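Local coordinates for 3-oxo-tetronate kinase (Haemophilus influenzae, PDB 1YZY), which catalyses the ATP-dependent phosphorylation of 3-oxo-tetronate to 3-oxo-tetronate 4-phosphate, at residues 269-274 and 298-303; 351-356 and 393-398. All coordinates share one frame; numbering follows the deposited sequence.

Contact 1 (269-274 and 298-303); sequences KAPHFQ and LDSEFA
Ala270, Pro271 and Phe302 carry a small surface contact of van der Waals packing, part apolar and part against oxygen atoms, in the nucleotide-binding C-terminal domain. It joins the run-in to strand 272-274 with the loop between helix 286-295 and strand 305-307. No hydrogen bond crosses between the segments. They come closest at Ala270 and Phe302, whose CA atoms lie 5.4 Å apart. The methyl of Ala270 sits between two partners: its CB is 3.5 Å from Phe302 CB and 3.5 Å from Ala303 O. That carbonyl oxygen also accepts a hydrogen bond from Tyr266 OH.

With CG anti to the carbonyl carbon (chi1 -73°), the Phe302 ring is swung toward Lys269. Its CD2 edge comes to 3.8 Å from Lys269 O, which lies in the ring plane. Lys269 CB touches the same ring carbon, but the rest of that side chain bends away. Helix 404-410 also packs on the ring, through Glu406 and Gln409.

Within the chain, strand 272-274 is the edge strand on this side of the C-terminal domain, with strand 305-307 as its parallel neighbour. Both segments run into these strands; backbone hydrogen bonds join Pro271 and Phe273 with Met305, and Phe273 with Tyr307. The Pro271 ring meets the loop with two carbons. CG lies 3.7 Å from Ser300 OG, and CD lies 3.6 Å from Phe302 O. His272 ND1 gives a 2.8 Å hydrogen bond to Ala270 O, with an N-H...O angle of 175°. The acceptor lies in the imidazole plane, which fixes the rotation of the ring.

Contact 2 (351-356 and 393-398); sequences ITAGGE and ALKSGN
Ile351, Thr352 and Ala353 pair in parallel with Ala393, Leu394 and Lys395, the strand axes 4.8 Å apart and 11° from parallel. The ladder alternates: Thr352 N donates to Ala393 O (2.9 Å), Lys395 N to Thr352 O, and Gly354 N to Lys395 O (2.7 Å). The last bond is nearly straight and carries the pairing one residue beyond strand 349-353.

Thr352 and Leu394 lie side by side on one face, pointing the same way. Thr352 OG1 stands between its backbone N and carbonyl carbon (chi1 56°). Leu394 CD2 comes to 3.1 Å from this OG1, an approach short for a carbon and an oxygen, whose exact value is doubtful. The hydroxyl is hydrogen-bonded to Ser358 OG in helix 355-365.

On the other face, Ala353 CB touches Lys395 CE at 3.8 Å. The lysine chain starts anti to its backbone N (chi1 -173°), then bends. Its NZ donates to Ser396 O (3.0 Å) and is also hydrogen-bonded to Gln262 and Thr259.

Gly354 is the N-cap of helix 355-365. Its backbone angles would place a CB against the carbonyl oxygen of Ala353, a conformation that suits glycine. Gly354, Gly355, Glu356 and Gly397 are probably ATP-binding, as in related kinases. A water accepts from Gly397 N at 3.3 Å and, weakly, from Gly355 N. Two N-H groups converging on one water at the start of a helix are consistent with a site for an anionic part of ATP.

Overall arrangement
Both contacts lie in the nucleotide-binding C-terminal domain. Contact 1 closes along the chain before contact 2 opens. Their centres are about 18 Å apart, and their nearest atoms are about 6 Å apart without touching. The domain has a run of strands in the order 391-395, 349-353, 248-252, 305-307, 272-274. Contact 2 pairs the first two of these, and contact 1 sits at the 272-274 edge. Helix 404-410 packs against side chains of both. Contact 2 holds predicted ATP-binding residues in the turns that follow its two strands, including the start of helix 355-365. Contact 1 is surface packing away from those positions, where the edge strand begins.

Contact 1 (269-274 and 298-303)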
# COMPACT_ATOMS: atom_id res chain seq x y z
N LYS A 269 26.62 -14.14 -4.38
CA LYS A 269 25.87 -15.08 -5.21
C LYS A 269 25.72 -14.75 -6.70
O LYS A 269 25.45 -15.65 -7.50
CB LYS A 269 24.47 -15.29 -4.63
CG LYS A 269 24.40 -15.91 -3.24
CD LYS A 269 24.88 -17.35 -3.24
CE LYS A 269 24.59 -18.03 -1.91
NZ LYS A 269 25.20 -17.32 -0.76
N ALA A 270 25.88 -13.48 -7.09
CA ALA A 270 25.68 -13.11 -8.50
C ALA A 270 26.55 -11.97 -9.06
O ALA A 270 27.25 -11.28 -8.33
CB ALA A 270 24.19 -12.80 -8.72
N PRO A 271 26.52 -11.79 -10.40
CA PRO A 271 27.30 -10.73 -11.05
C PRO A 271 26.92 -9.39 -10.44
O PRO A 271 25.74 -9.06 -10.35
CB PRO A 271 26.83 -10.80 -12.50
CG PRO A 271 26.50 -12.24 -12.67
CD PRO A 271 25.75 -12.55 -11.41
N HIS A 272 27.90 -8.60 -10.03
CA HIS A 272 27.61 -7.32 -9.41
C HIS A 272 28.51 -6.22 -9.94
O HIS A 272 29.72 -6.39 -10.07
CB HIS A 272 27.75 -7.44 -7.90
CG HIS A 272 29.02 -8.12 -7.47
ND1 HIS A 272 29.19 -9.49 -7.55
CD2 HIS A 272 30.17 -7.63 -6.97
CE1 HIS A 272 30.39 -9.80 -7.12
NE2 HIS A 272 31.01 -8.69 -6.76
N PHE A 273 27.90 -5.08 -10.21
CA PHE A 273 28.61 -3.93 -10.72
C PHE A 273 28.23 -2.75 -9.84
O PHE A 273 27.09 -2.29 -9.88
CB PHE A 273 28.18 -3.68 -12.17
CG PHE A 273 28.99 -2.63 -12.88
CD1 PHE A 273 29.04 -1.32 -12.40
CD2 PHE A 273 29.68 -2.94 -14.03
CE1 PHE A 273 29.77 -0.34 -13.06
CE2 PHE A 273 30.42 -1.97 -14.71
CZ PHE A 273 30.47 -0.67 -14.22
N GLN A 274 29.18 -2.27 -9.05
CA GLN A 274 28.91 -1.13 -8.18
C GLN A 274 28.83 0.18 -8.97
O GLN A 274 29.77 0.56 -9.67
CB GLN A 274 29.98 -1.00 -7.11
CG GLN A 274 29.76 0.21 -6.22
CD GLN A 274 30.81 0.35 -5.15
OE1 GLN A 274 31.77 -0.42 -5.09
NE2 GLN A 274 30.65 1.35 -4.29
N LEU A 298 23.19 -11.76 -18.27
CA LEU A 298 21.80 -12.15 -18.05
C LEU A 298 21.59 -13.66 -18.06
O LEU A 298 20.46 -14.14 -17.94
CB LEU A 298 20.89 -11.53 -19.11
CG LEU A 298 20.45 -10.08 -18.93
CD1 LEU A 298 19.51 -9.71 -20.07
CD2 LEU A 298 19.75 -9.89 -17.59
N ASP A 299 22.67 -14.41 -18.21
CA ASP A 299 22.57 -15.86 -18.25
C ASP A 299 23.09 -16.60 -17.03
O ASP A 299 23.12 -17.83 -17.03
CB ASP A 299 23.20 -16.40 -19.54
CG ASP A 299 22.43 -16.00 -20.78
OD1 ASP A 299 21.54 -16.77 -21.21
OD2 ASP A 299 22.70 -14.90 -21.32
N SER A 300 23.53 -15.87 -16.01
CA SER A 300 24.01 -16.52 -14.79
C SER A 300 22.80 -17.09 -14.05
O SER A 300 21.65 -16.83 -14.42
CB SER A 300 24.75 -15.51 -13.90
OG SER A 300 26.15 -15.62 -14.05
N GLU A 301 23.05 -17.91 -13.03
CA GLU A 301 21.94 -18.49 -12.28
C GLU A 301 21.11 -17.41 -11.61
O GLU A 301 19.88 -17.49 -11.58
CB GLU A 301 22.45 -19.52 -11.26
CG GLU A 301 23.61 -19.06 -10.40
CD GLU A 301 24.13 -20.17 -9.51
OE1 GLU A 301 23.45 -20.50 -8.51
OE2 GLU A 301 25.20 -20.73 -9.82
N PHE A 302 21.78 -16.39 -11.08
CA PHE A 302 21.09 -15.28 -10.43
C PHE A 302 21.27 -13.98 -11.21
O PHE A 302 22.35 -13.70 -11.74
CB PHE A 302 21.55 -15.12 -8.98
CG PHE A 302 21.02 -16.19 -8.06
CD1 PHE A 302 19.65 -16.47 -8.00
CD2 PHE A 302 21.89 -16.93 -7.25
CE1 PHE A 302 19.15 -17.46 -7.16
CE2 PHE A 302 21.40 -17.93 -6.40
CZ PHE A 302 20.03 -18.19 -6.36
N ALA A 303 20.19 -13.21 -11.32
CA ALA A 303 20.18 -11.94 -12.04
C ALA A 303 21.34 -11.02 -11.65
O ALA A 303 21.75 -10.97 -10.49
CB ALA A 303 18.87 -11.24 -11.82

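Contact 2 (351-356 and 393-398)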
# COMPACT_ATOMS: atom_id res chain seq x y z
N ILE A 351 13.92 -6.01 -10.00
CA ILE A 351 13.95 -6.08 -8.55
C ILE A 351 14.71 -4.86 -8.04
O ILE A 351 15.93 -4.79 -8.15
CB ILE A 351 14.65 -7.38 -8.07
CG1 ILE A 351 13.94 -8.60 -8.67
CG2 ILE A 351 14.65 -7.46 -6.55
CD1 ILE A 351 14.63 -9.90 -8.38
N THR A 352 13.98 -3.88 -7.52
CA THR A 352 14.61 -2.66 -7.02
C THR A 352 14.72 -2.60 -5.50
O THR A 352 14.00 -3.30 -4.77
CB THR A 352 13.86 -1.41 -7.53
OG1 THR A 352 12.48 -1.49 -7.15
CG2 THR A 352 13.94 -1.32 -9.06
N ALA A 353 15.66 -1.80 -5.02
CA ALA A 353 15.88 -1.63 -3.59
C ALA A 353 16.01 -0.14 -3.29
O ALA A 353 16.84 0.55 -3.88
CB ALA A 353 17.12 -2.36 -3.15
N GLY A 354 15.21 0.34 -2.34
CA GLY A 354 15.23 1.75 -1.99
C GLY A 354 13.97 2.45 -2.45
O GLY A 354 13.45 2.17 -3.53
N GLY A 355 13.49 3.39 -1.63
CA GLY A 355 12.28 4.12 -1.96
C GLY A 355 12.38 4.96 -3.22
O GLY A 355 11.48 4.92 -4.06
N GLU A 356 13.43 5.76 -3.32
CA GLU A 356 13.63 6.61 -4.49
C GLU A 356 13.95 5.82 -5.76
O GLU A 356 13.46 6.16 -6.84
CB GLU A 356 14.74 7.64 -4.18
CG GLU A 356 14.72 8.25 -2.79
CD GLU A 356 15.71 9.41 -2.74
OE1 GLU A 356 15.43 10.41 -2.04
OE2 GLU A 356 16.77 9.34 -3.39
N ALA A 393 9.63 -6.05 -8.23
CA ALA A 393 9.67 -6.29 -6.80
C ALA A 393 10.34 -5.04 -6.24
O ALA A 393 11.54 -4.85 -6.40
CB ALA A 393 10.50 -7.53 -6.47
N LEU A 394 9.53 -4.17 -5.64
CA LEU A 394 10.01 -2.92 -5.09
C LEU A 394 10.26 -3.04 -3.59
O LEU A 394 9.31 -3.14 -2.80
CB LEU A 394 8.98 -1.82 -5.38
CG LEU A 394 8.39 -1.87 -6.79
CD1 LEU A 394 7.27 -0.85 -6.92
CD2 LEU A 394 9.47 -1.63 -7.85
N LYS A 395 11.53 -3.06 -3.19
CA LYS A 395 11.88 -3.20 -1.79
C LYS A 395 12.37 -1.92 -1.12
O LYS A 395 13.51 -1.50 -1.35
CB LYS A 395 12.96 -4.28 -1.62
CG LYS A 395 13.28 -4.62 -0.16
CD LYS A 395 14.74 -4.98 0.04
CE LYS A 395 15.65 -3.75 0.01
NZ LYS A 395 15.98 -3.25 1.37
N SER A 396 11.55 -1.32 -0.27
CA SER A 396 11.96 -0.12 0.45
C SER A 396 13.14 -0.59 1.34
O SER A 396 13.37 -1.79 1.53
CB SER A 396 10.81 0.50 1.24
OG SER A 396 10.43 1.76 0.69
N GLY A 397 13.93 0.38 1.77
CA GLY A 397 15.18 0.08 2.48
C GLY A 397 15.10 -0.80 3.73
O GLY A 397 16.07 -1.48 4.05
N ASN A 398 13.98 -0.79 4.44
CA ASN A 398 13.88 -1.57 5.66
C ASN A 398 13.33 -2.99 5.58
O ASN A 398 13.62 -3.81 6.46
CB ASN A 398 13.09 -0.79 6.72
CG ASN A 398 13.91 0.30 7.37
OD1 ASN A 398 15.14 0.21 7.45
ND2 ASN A 398 13.23 1.33 7.87
O HOH W 1 13.22 3.57 1.39